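Local coordinates for protein putative arylalkylamine N-Acetyltransferase 7 (Aedes aegypti, PDB 4FD7) that probably transfers an acetyl group from acetyl-CoA to an amine nitrogen of arylalkylamines, as a member of the GNAT superfamily, at residues F18-L23 / V29-Q34; E97-N102 / P157-R162; D113-N118 / A124-I129; Y131-A136 / D145-A150. All coordinates share one frame; numbering follows the deposited sequence.

Interaction 1. Residues F18-L23 / V29-Q34; sequences FQAKDL and VWYRVQ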
# COMPACT_ATOMS: atom_id res chain seq x y z
N PHE A 18 -13.84 -3.32 -13.10
CA PHE A 18 -15.01 -2.93 -12.34
C PHE A 18 -15.60 -1.65 -12.92
O PHE A 18 -14.92 -0.90 -13.63
CB PHE A 18 -14.63 -2.72 -10.87
CG PHE A 18 -13.66 -1.59 -10.65
CD1 PHE A 18 -14.12 -0.30 -10.40
CD2 PHE A 18 -12.30 -1.81 -10.71
CE1 PHE A 18 -13.23 0.75 -10.21
CE2 PHE A 18 -11.40 -0.76 -10.52
CZ PHE A 18 -11.86 0.51 -10.26
N GLN A 19 -16.87 -1.39 -12.59
CA GLN A 19 -17.51 -0.16 -12.99
C GLN A 19 -17.64 0.83 -11.83
O GLN A 19 -17.92 0.44 -10.69
CB GLN A 19 -18.89 -0.44 -13.58
CG GLN A 19 -18.86 -1.34 -14.82
CD GLN A 19 -20.25 -1.75 -15.26
OE1 GLN A 19 -20.80 -1.21 -16.22
NE2 GLN A 19 -20.83 -2.70 -14.55
N ALA A 20 -17.46 2.10 -12.14
CA ALA A 20 -17.59 3.16 -11.15
C ALA A 20 -17.91 4.46 -11.87
O ALA A 20 -17.87 4.52 -13.10
CB ALA A 20 -16.32 3.30 -10.34
N LYS A 21 -18.25 5.48 -11.10
CA LYS A 21 -18.64 6.76 -11.66
C LYS A 21 -17.50 7.34 -12.47
O LYS A 21 -16.33 7.27 -12.08
CB LYS A 21 -19.06 7.73 -10.55
CG LYS A 21 -20.16 8.70 -10.95
CD LYS A 21 -21.36 7.96 -11.50
CE LYS A 21 -22.06 7.12 -10.44
NZ LYS A 21 -22.85 6.00 -11.03
N ASP A 22 -17.83 7.92 -13.62
CA ASP A 22 -16.83 8.54 -14.47
C ASP A 22 -16.39 9.86 -13.83
O ASP A 22 -16.92 10.26 -12.80
CB ASP A 22 -17.41 8.77 -15.87
CG ASP A 22 -16.34 8.80 -16.94
OD1 ASP A 22 -16.65 8.53 -18.12
OD2 ASP A 22 -15.18 9.09 -16.60
N LEU A 23 -15.43 10.54 -14.45
CA LEU A 23 -14.92 11.81 -13.92
C LEU A 23 -16.00 12.86 -13.63
O LEU A 23 -15.96 13.51 -12.59
CB LEU A 23 -13.89 12.42 -14.87
CG LEU A 23 -12.43 12.02 -14.67
CD1 LEU A 23 -11.60 12.49 -15.85
CD2 LEU A 23 -11.88 12.59 -13.37
N VAL A 29 -18.43 4.07 -15.87
CA VAL A 29 -17.45 3.80 -16.89
C VAL A 29 -16.67 2.61 -16.35
O VAL A 29 -16.85 2.24 -15.19
CB VAL A 29 -16.56 5.03 -17.13
CG1 VAL A 29 -15.75 5.36 -15.88
CG2 VAL A 29 -15.66 4.84 -18.36
N TRP A 30 -15.84 1.99 -17.18
CA TRP A 30 -15.07 0.84 -16.74
C TRP A 30 -13.68 1.26 -16.35
O TRP A 30 -13.10 2.16 -16.96
CB TRP A 30 -14.99 -0.20 -17.86
CG TRP A 30 -16.19 -1.04 -18.00
CD1 TRP A 30 -17.24 -0.83 -18.85
CD2 TRP A 30 -16.48 -2.24 -17.28
NE1 TRP A 30 -18.17 -1.83 -18.70
CE2 TRP A 30 -17.73 -2.71 -17.73
CE3 TRP A 30 -15.81 -2.96 -16.29
CZ2 TRP A 30 -18.32 -3.87 -17.23
CZ3 TRP A 30 -16.40 -4.11 -15.79
CH2 TRP A 30 -17.64 -4.55 -16.26
N TYR A 31 -13.14 0.59 -15.33
CA TYR A 31 -11.77 0.77 -14.92
C TYR A 31 -11.11 -0.60 -14.87
O TYR A 31 -11.81 -1.62 -14.83
CB TYR A 31 -11.69 1.37 -13.51
CG TYR A 31 -12.26 2.76 -13.35
CD1 TYR A 31 -11.42 3.88 -13.35
CD2 TYR A 31 -13.62 2.97 -13.16
CE1 TYR A 31 -11.93 5.16 -13.19
CE2 TYR A 31 -14.14 4.23 -13.00
CZ TYR A 31 -13.29 5.33 -13.02
OH TYR A 31 -13.81 6.60 -12.85
N ARG A 32 -9.79 -0.64 -14.84
CA ARG A 32 -9.09 -1.89 -14.63
C ARG A 32 -7.96 -1.69 -13.62
O ARG A 32 -7.46 -0.57 -13.45
CB ARG A 32 -8.52 -2.43 -15.94
CG ARG A 32 -7.48 -1.52 -16.58
CD ARG A 32 -7.02 -2.06 -17.92
NE ARG A 32 -5.96 -1.26 -18.50
CZ ARG A 32 -6.16 -0.16 -19.22
NH1 ARG A 32 -7.40 0.27 -19.45
NH2 ARG A 32 -5.13 0.51 -19.71
N VAL A 33 -7.59 -2.79 -12.96
CA VAL A 33 -6.40 -2.84 -12.12
C VAL A 33 -5.46 -3.88 -12.73
O VAL A 33 -5.88 -5.01 -13.01
CB VAL A 33 -6.73 -3.25 -10.68
CG1 VAL A 33 -5.48 -3.05 -9.78
CG2 VAL A 33 -7.92 -2.46 -10.13
N GLN A 34 -4.21 -3.50 -12.96
CA GLN A 34 -3.28 -4.37 -13.66
C GLN A 34 -1.85 -4.20 -13.16
O GLN A 34 -1.56 -3.27 -12.41
CB GLN A 34 -3.30 -4.06 -15.16
CG GLN A 34 -2.86 -2.63 -15.51
CD GLN A 34 -2.49 -2.47 -16.97
OE1 GLN A 34 -3.34 -2.18 -17.82
NE2 GLN A 34 -1.22 -2.62 -17.27
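Phe-18 and Tyr-31 form an antiparallel hydrogen-bonded pair in the hairpin of strands 14-21 and 28-35, at the edge of the GNAT sheet. Four backbone bonds make the ladder, among them Tyr-31 N to Phe-18 O at 2.9 Å. The tight side carries Phe-18, Ala-20, Val-29 and Tyr-31. With CG between the backbone N and the carbonyl carbon (chi1 64°), the Phe-18 ring is turned toward strand 28-35, where Tyr-31 CB stands over its face, 3.4 Å from Phe-18 CZ. The two rings share almost the same orientation (9° between planes) but are displaced, with centroids 5.3 Å apart. The small Ala-20 sits beside the tyrosine, its CB 3.6 Å from Tyr-31 CE2. Beyond it, Tyr-31 OH gives its proton to Lys-21 O at 2.7 Å, just where the strand ends. The opposite face lies toward solvent, yet its one stack is close. The extended Gln-19 lies over the indole of Trp-30, CG 3.4 Å from CE2, its amide 11° from the ring plane; a long chain with a polar end suits a surface indole. Apolar along its ring and polar at its oxygen, Tyr-31 both fills the buried face and ties down the end of the partner strand.

Interaction 2. Residues E97-N102 / P157-R162; sequences EIVGVN and PKYRGR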
# COMPACT_ATOMS: atom_id res chain seq x y z
N GLU A 97 -3.94 7.76 -18.18
CA GLU A 97 -3.61 8.49 -16.96
C GLU A 97 -3.77 7.61 -15.72
O GLU A 97 -4.76 6.89 -15.59
CB GLU A 97 -4.50 9.72 -16.85
CG GLU A 97 -3.99 10.79 -15.94
CD GLU A 97 -4.85 12.03 -16.02
OE1 GLU A 97 -4.75 12.75 -17.04
OE2 GLU A 97 -5.64 12.26 -15.08
N ILE A 98 -2.80 7.68 -14.82
CA ILE A 98 -2.87 6.86 -13.60
C ILE A 98 -4.00 7.32 -12.68
O ILE A 98 -4.05 8.48 -12.26
CB ILE A 98 -1.54 6.87 -12.82
CG1 ILE A 98 -0.46 6.14 -13.62
CG2 ILE A 98 -1.73 6.23 -11.43
CD1 ILE A 98 0.92 6.25 -13.02
N VAL A 99 -4.92 6.40 -12.36
CA VAL A 99 -6.00 6.73 -11.43
C VAL A 99 -5.55 6.49 -9.99
O VAL A 99 -5.70 7.35 -9.12
CB VAL A 99 -7.28 5.92 -11.71
CG1 VAL A 99 -8.34 6.23 -10.67
CG2 VAL A 99 -7.82 6.24 -13.12
N GLY A 100 -5.00 5.30 -9.76
CA GLY A 100 -4.43 4.97 -8.47
C GLY A 100 -3.26 4.02 -8.63
O GLY A 100 -3.08 3.42 -9.69
N VAL A 101 -2.45 3.89 -7.59
CA VAL A 101 -1.33 2.96 -7.62
C VAL A 101 -1.09 2.40 -6.21
O VAL A 101 -1.41 3.04 -5.22
CB VAL A 101 -0.05 3.58 -8.29
CG1 VAL A 101 0.24 4.96 -7.77
CG2 VAL A 101 1.18 2.70 -8.14
N ASN A 102 -0.61 1.16 -6.14
CA ASN A 102 -0.32 0.50 -4.87
C ASN A 102 1.05 -0.12 -5.08
O ASN A 102 1.20 -1.02 -5.90
CB ASN A 102 -1.35 -0.61 -4.60
CG ASN A 102 -1.58 -0.90 -3.11
OD1 ASN A 102 -2.48 -1.66 -2.75
ND2 ASN A 102 -0.76 -0.32 -2.24
N PRO A 157 -7.18 12.41 -6.16
CA PRO A 157 -8.32 13.07 -5.53
C PRO A 157 -9.51 13.29 -6.47
O PRO A 157 -10.65 13.20 -6.00
CB PRO A 157 -7.73 14.42 -5.11
CG PRO A 157 -6.34 14.09 -4.77
CD PRO A 157 -5.92 13.08 -5.80
N LYS A 158 -9.29 13.52 -7.76
CA LYS A 158 -10.43 13.76 -8.63
C LYS A 158 -11.17 12.47 -9.00
O LYS A 158 -12.15 12.50 -9.75
CB LYS A 158 -10.05 14.57 -9.87
CG LYS A 158 -9.31 13.81 -10.94
CD LYS A 158 -8.49 14.78 -11.81
CE LYS A 158 -8.04 14.10 -13.09
NZ LYS A 158 -7.79 12.66 -12.82
N TYR A 159 -10.69 11.35 -8.46
CA TYR A 159 -11.36 10.06 -8.60
C TYR A 159 -11.80 9.47 -7.27
O TYR A 159 -12.26 8.32 -7.23
CB TYR A 159 -10.45 9.05 -9.29
CG TYR A 159 -10.37 9.21 -10.77
CD1 TYR A 159 -9.26 9.78 -11.37
CD2 TYR A 159 -11.42 8.81 -11.59
CE1 TYR A 159 -9.18 9.93 -12.73
CE2 TYR A 159 -11.36 8.96 -12.96
CZ TYR A 159 -10.23 9.53 -13.53
OH TYR A 159 -10.16 9.69 -14.89
N ARG A 160 -11.67 10.22 -6.18
CA ARG A 160 -12.05 9.63 -4.90
C ARG A 160 -13.57 9.52 -4.75
O ARG A 160 -14.34 10.10 -5.52
CB ARG A 160 -11.36 10.31 -3.71
CG ARG A 160 -9.97 9.71 -3.37
CD ARG A 160 -9.19 10.56 -2.38
NE ARG A 160 -7.78 10.71 -2.74
CZ ARG A 160 -6.97 11.62 -2.21
NH1 ARG A 160 -7.44 12.47 -1.31
NH2 ARG A 160 -5.69 11.71 -2.58
N GLY A 161 -14.00 8.71 -3.78
CA GLY A 161 -15.41 8.50 -3.52
C GLY A 161 -16.04 7.50 -4.47
O GLY A 161 -17.26 7.36 -4.51
N ARG A 162 -15.21 6.80 -5.23
CA ARG A 162 -15.68 5.91 -6.28
C ARG A 162 -15.39 4.44 -5.98
O ARG A 162 -15.72 3.55 -6.77
CB ARG A 162 -15.06 6.31 -7.62
CG ARG A 162 -15.74 7.54 -8.22
CD ARG A 162 -14.90 8.18 -9.31
NE ARG A 162 -15.56 9.33 -9.93
CZ ARG A 162 -15.46 10.59 -9.50
NH1 ARG A 162 -16.09 11.57 -10.13
NH2 ARG A 162 -14.74 10.87 -8.42
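Val-99, near the start of strand 98-108, and Tyr-159, closing the 3-10 segment 157-159, form the closest CA pair between the two segments, 6.9 Å apart, in a contact made wholly by side chains. The 3-10 segment is held in its turn by Arg-160 N bonding to Pro-157 O. The two contacts differ in character. In the buried one, Val-99 drops CG1 over the face of the Tyr-159 ring, 3.6 Å from CG, as a CH-pi contact 27° off the ring normal; its other methyl, CG2, sits over the same ring nearer the hydroxyl end, 4.0 Å from CE1. A branched valine can thus span the ring with two methyls, and the side chains cross at about a right angle. In the exposed one, Lys-158 NZ makes a salt bridge of 3.1 Å to Glu-97 OE2, arriving nearly along the C-O axis. Glu-97 is stretched out, its CG anti to the backbone N (chi1 -160°), while Lys-158 NZ is shared with Asp-156. Arg-160 opens a sequence matching the Q/R-x-x-G-x-G/A motif, whose backbone amides in GNAT enzymes hold the pyrophosphate of acetyl-CoA, consistent with such a role here. The loop runs from strand 146-155 into helix 164-170, whose Ile-164 touches both Val-99 and Tyr-159, while Pro-157 packs on helix 41-55 and Val-99 pairs with strand 88-92.

Interaction 3. Residues D113-N118 / A124-I129; sequences DNAQFN and AIYDTI
Tyr-126 lies against Ala-115 and Phe-117, where the loop before helix 120-136 doubles back along that helix: a loop-on-helix contact in the connection between the antiparallel strands 98-108 and 146-155 of the GNAT fold. Ala-124 offers its carbonyl to the next helical turn. Ile-125 packs on Met-58, Asn-59 and Leu-64. Tyr-126 carries the contact. Its CG is anti to the backbone N (chi1 -177°), which swings the ring off the helix and toward the loop. Phe-117 presents an edge to the tyrosine face, an edge-to-face pair with planes at 60°, and Phe-117 CE2 comes within 3.4 Å of Tyr-126 CG. The phenylalanine also meets Phe-122 edge-to-face and touches Leu-77 of helix 68-81, so a large apolar ring suits its place. Farther out, the Ala-115 methyl presses on the phenol end, CB 3.3 Å from Tyr-126 CZ, where a small side chain allows close approach, and Ala-115 N makes a weak bond of 3.4 Å to Tyr-126 OH. Asp-127 adds a polar link: a water donates to its OD1 at 2.9 Å and to Ala-115 O at 3.0 Å. The same OD1 also accepts from Gln-123, and OD2 makes a salt bridge with Arg-219. Thr-128, also bonded to Tyr-222, closes a helical turn. Its OG1 donates to Ala-124 O at 2.6 Å, and its backbone N reaches the same oxygen from the opposite face of the carbonyl plane.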
# COMPACT_ATOMS: atom_id res chain seq x y z
N ASP A 113 14.18 -6.57 8.03
CA ASP A 113 13.53 -5.25 8.05
C ASP A 113 14.22 -4.31 9.02
O ASP A 113 13.61 -3.84 9.98
CB ASP A 113 12.06 -5.37 8.40
CG ASP A 113 11.31 -6.28 7.46
OD1 ASP A 113 11.17 -5.93 6.26
OD2 ASP A 113 10.85 -7.33 7.94
N ASN A 114 15.49 -4.06 8.77
CA ASN A 114 16.27 -3.15 9.60
C ASN A 114 16.71 -1.97 8.75
O ASN A 114 17.79 -1.40 8.97
CB ASN A 114 17.48 -3.88 10.19
CG ASN A 114 18.32 -4.57 9.14
OD1 ASN A 114 17.94 -4.67 7.97
ND2 ASN A 114 19.48 -5.06 9.56
N ALA A 115 15.88 -1.61 7.78
CA ALA A 115 16.24 -0.56 6.84
C ALA A 115 16.57 0.74 7.55
O ALA A 115 15.95 1.10 8.55
CB ALA A 115 15.13 -0.35 5.83
N GLN A 116 17.55 1.45 7.00
CA GLN A 116 18.03 2.70 7.55
C GLN A 116 17.86 3.84 6.56
O GLN A 116 18.17 3.70 5.37
CB GLN A 116 19.49 2.56 7.94
CG GLN A 116 19.64 1.57 9.06
CD GLN A 116 19.17 2.13 10.37
OE1 GLN A 116 18.98 3.35 10.52
NE2 GLN A 116 18.96 1.25 11.34
N PHE A 117 17.35 4.96 7.06
CA PHE A 117 16.98 6.07 6.21
C PHE A 117 17.68 7.33 6.69
O PHE A 117 18.21 7.37 7.80
CB PHE A 117 15.46 6.24 6.24
CG PHE A 117 14.72 5.07 5.62
CD1 PHE A 117 14.53 5.00 4.25
CD2 PHE A 117 14.24 4.04 6.41
CE1 PHE A 117 13.86 3.92 3.67
CE2 PHE A 117 13.56 2.95 5.85
CZ PHE A 117 13.37 2.90 4.48
N ASN A 118 17.68 8.35 5.85
CA ASN A 118 18.37 9.60 6.15
C ASN A 118 17.59 10.49 7.09
O ASN A 118 18.16 11.17 7.95
CB ASN A 118 18.69 10.32 4.84
CG ASN A 118 19.51 9.46 3.90
OD1 ASN A 118 20.58 8.96 4.27
ND2 ASN A 118 18.99 9.22 2.70
N ALA A 124 11.14 7.09 11.47
CA ALA A 124 10.06 6.91 12.42
C ALA A 124 8.85 6.25 11.77
O ALA A 124 8.23 5.36 12.36
CB ALA A 124 9.66 8.24 13.04
N ILE A 125 8.49 6.68 10.57
CA ILE A 125 7.32 6.05 9.93
C ILE A 125 7.57 4.56 9.67
O ILE A 125 6.77 3.68 10.05
CB ILE A 125 6.95 6.77 8.64
CG1 ILE A 125 6.45 8.18 8.97
CG2 ILE A 125 5.90 5.96 7.85
CD1 ILE A 125 6.35 9.09 7.77
N TYR A 126 8.69 4.29 9.02
CA TYR A 126 9.14 2.93 8.77
C TYR A 126 9.16 2.05 10.02
O TYR A 126 8.61 0.95 10.03
CB TYR A 126 10.54 2.98 8.16
CG TYR A 126 11.09 1.64 7.78
CD1 TYR A 126 11.97 0.98 8.62
CD2 TYR A 126 10.74 1.03 6.59
CE1 TYR A 126 12.48 -0.26 8.29
CE2 TYR A 126 11.24 -0.22 6.25
CZ TYR A 126 12.12 -0.86 7.11
OH TYR A 126 12.64 -2.10 6.79
N ASP A 127 9.83 2.52 11.07
CA ASP A 127 9.92 1.78 12.32
C ASP A 127 8.56 1.62 13.00
O ASP A 127 8.32 0.64 13.69
CB ASP A 127 10.89 2.47 13.28
CG ASP A 127 12.31 2.44 12.79
OD1 ASP A 127 12.59 1.70 11.83
OD2 ASP A 127 13.16 3.16 13.38
N THR A 128 7.66 2.58 12.81
CA THR A 128 6.31 2.45 13.37
C THR A 128 5.56 1.30 12.71
O THR A 128 5.00 0.42 13.38
CB THR A 128 5.50 3.73 13.16
OG1 THR A 128 6.13 4.80 13.86
CG2 THR A 128 4.08 3.55 13.70
N ILE A 129 5.53 1.32 11.38
CA ILE A 129 4.89 0.24 10.64
C ILE A 129 5.55 -1.08 11.01
O ILE A 129 4.88 -2.08 11.21
CB ILE A 129 5.00 0.46 9.12
CG1 ILE A 129 4.18 1.68 8.69
CG2 ILE A 129 4.53 -0.78 8.37
CD1 ILE A 129 4.76 2.39 7.48
O HOH W 1 14.75 -0.07 11.07

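Interaction 4. Residues Y131-A136 / D145-A150; sequences YVSHQA and DHYLNA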
# COMPACT_ATOMS: atom_id res chain seq x y z
N TYR A 131 7.08 -2.00 13.76
CA TYR A 131 6.62 -2.40 15.09
C TYR A 131 5.22 -3.04 14.99
O TYR A 131 4.95 -4.13 15.55
CB TYR A 131 6.60 -1.20 16.06
CG TYR A 131 5.96 -1.55 17.38
CD1 TYR A 131 6.69 -2.18 18.38
CD2 TYR A 131 4.61 -1.28 17.62
CE1 TYR A 131 6.09 -2.52 19.60
CE2 TYR A 131 4.01 -1.61 18.81
CZ TYR A 131 4.75 -2.23 19.80
OH TYR A 131 4.15 -2.56 21.00
N VAL A 132 4.34 -2.37 14.27
CA VAL A 132 2.97 -2.87 14.15
C VAL A 132 2.93 -4.24 13.45
O VAL A 132 2.17 -5.15 13.83
CB VAL A 132 2.11 -1.85 13.42
CG1 VAL A 132 0.73 -2.40 13.12
CG2 VAL A 132 2.01 -0.57 14.27
N SER A 133 3.78 -4.38 12.44
CA SER A 133 3.90 -5.62 11.68
C SER A 133 4.41 -6.74 12.57
O SER A 133 3.97 -7.89 12.46
CB SER A 133 4.89 -5.44 10.53
OG SER A 133 5.03 -6.64 9.78
N HIS A 134 5.36 -6.40 13.44
CA HIS A 134 5.95 -7.42 14.29
C HIS A 134 4.93 -7.90 15.33
O HIS A 134 4.81 -9.11 15.57
CB HIS A 134 7.24 -6.93 14.93
CG HIS A 134 8.05 -8.00 15.59
ND1 HIS A 134 8.01 -8.23 16.95
CD2 HIS A 134 8.89 -8.93 15.08
CE1 HIS A 134 8.80 -9.25 17.25
NE2 HIS A 134 9.34 -9.69 16.13
N GLN A 135 4.17 -6.96 15.90
CA GLN A 135 3.06 -7.32 16.78
C GLN A 135 2.01 -8.18 16.06
O GLN A 135 1.40 -9.06 16.68
CB GLN A 135 2.40 -6.08 17.39
CG GLN A 135 3.33 -5.31 18.30
CD GLN A 135 3.75 -6.13 19.50
OE1 GLN A 135 4.92 -6.45 19.66
NE2 GLN A 135 2.79 -6.45 20.37
N ALA A 136 1.81 -7.93 14.76
CA ALA A 136 0.87 -8.71 13.96
C ALA A 136 1.27 -10.19 13.83
O ALA A 136 0.40 -11.07 13.71
CB ALA A 136 0.66 -8.09 12.58
N ASP A 145 5.68 -18.55 5.09
CA ASP A 145 6.98 -17.92 4.97
C ASP A 145 6.94 -16.63 4.17
O ASP A 145 7.88 -15.85 4.20
CB ASP A 145 7.97 -18.90 4.33
CG ASP A 145 8.30 -20.07 5.23
OD1 ASP A 145 8.25 -19.91 6.47
OD2 ASP A 145 8.60 -21.17 4.70
N HIS A 146 5.84 -16.39 3.46
CA HIS A 146 5.73 -15.19 2.64
C HIS A 146 4.33 -14.58 2.69
O HIS A 146 3.35 -15.29 2.90
CB HIS A 146 6.07 -15.50 1.18
CG HIS A 146 7.31 -16.31 1.00
ND1 HIS A 146 8.57 -15.79 1.14
CD2 HIS A 146 7.48 -17.62 0.67
CE1 HIS A 146 9.47 -16.73 0.92
NE2 HIS A 146 8.83 -17.85 0.63
N TYR A 147 4.26 -13.27 2.48
CA TYR A 147 2.97 -12.61 2.21
C TYR A 147 3.11 -11.33 1.40
O TYR A 147 4.12 -10.65 1.46
CB TYR A 147 2.19 -12.34 3.50
CG TYR A 147 2.77 -11.32 4.45
CD1 TYR A 147 2.55 -9.95 4.28
CD2 TYR A 147 3.51 -11.72 5.56
CE1 TYR A 147 3.06 -9.02 5.19
CE2 TYR A 147 4.01 -10.81 6.46
CZ TYR A 147 3.79 -9.46 6.27
OH TYR A 147 4.31 -8.56 7.18
N LEU A 148 2.07 -10.99 0.65
CA LEU A 148 2.08 -9.78 -0.16
C LEU A 148 1.85 -8.56 0.72
O LEU A 148 0.82 -8.43 1.36
CB LEU A 148 0.97 -9.84 -1.22
CG LEU A 148 0.95 -8.66 -2.19
CD1 LEU A 148 2.26 -8.60 -2.97
CD2 LEU A 148 -0.24 -8.77 -3.13
N ASN A 149 2.84 -7.67 0.75
CA ASN A 149 2.82 -6.46 1.57
C ASN A 149 2.81 -5.24 0.67
O ASN A 149 2.95 -5.36 -0.57
CB ASN A 149 4.05 -6.44 2.46
CG ASN A 149 3.94 -5.45 3.63
OD1 ASN A 149 2.91 -4.80 3.84
ND2 ASN A 149 5.01 -5.35 4.39
N ALA A 150 2.69 -4.07 1.28
CA ALA A 150 2.56 -2.82 0.54
C ALA A 150 3.24 -1.67 1.25
O ALA A 150 3.39 -1.68 2.47
CB ALA A 150 1.10 -2.49 0.35
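Ser-133 and Tyr-147 meet through their hydroxyls, OG lying 3.3 Å from OH, and this one pair makes the whole direct contact between helix residues 131-136 and strand residues 145-150. The backbones stay well apart: the closest CA pair, Ser-133 and Asn-149, is separated by 10.2 Å. The long side chain of Tyr-147 bridges the gap. Its CG sits between the backbone N and the carbonyl carbon (chi1 67°), and the ring carries the hydroxyl across to the helix. Serine suits the other end because its short side chain brings a hydroxyl to the phenol at the helix surface. In the next shell, Tyr-232 OH is hydrogen-bonded to Tyr-147 OH and weakly to Ser-133 OG, which gathers three hydroxyls in one partly buried cluster. The Tyr-147 ring meets that of Phe-139, while Asn-149 touches Tyr-232. Around them, strand 146-155 pairs on one side with strand 98-108. On the other, Leu-148 bonds to the backbone of strand 183-188, the junction beside which GNAT strands characteristically splay apart. Helix 120-136 packs, through Val-132 and Ala-136, on Tyr-232 of strand 229-236.

How the interactions relate
Interactions 1 and 2 adjoin: Arg-162 of the loop bonds to Asp-22 O and more weakly to Lys-21 O, and Leu-23 packs on Tyr-159. Interaction 1 is the most extensive, a backbone ladder with a buried and an exposed face, while interaction 2 pairs a small apolar core with a surface ion pair. Interactions 3 and 4 share helix 120-136, on the other side of the chain's centre, and differ in depth: interaction 3 is a surface contact of rings and water, interaction 4 a sparse, partly buried meeting of hydroxyls. Interactions 1, 2 and 4 reach the same sheet, and Asn-102 touches Ala-150 where neighbouring strands join interactions 2 and 4.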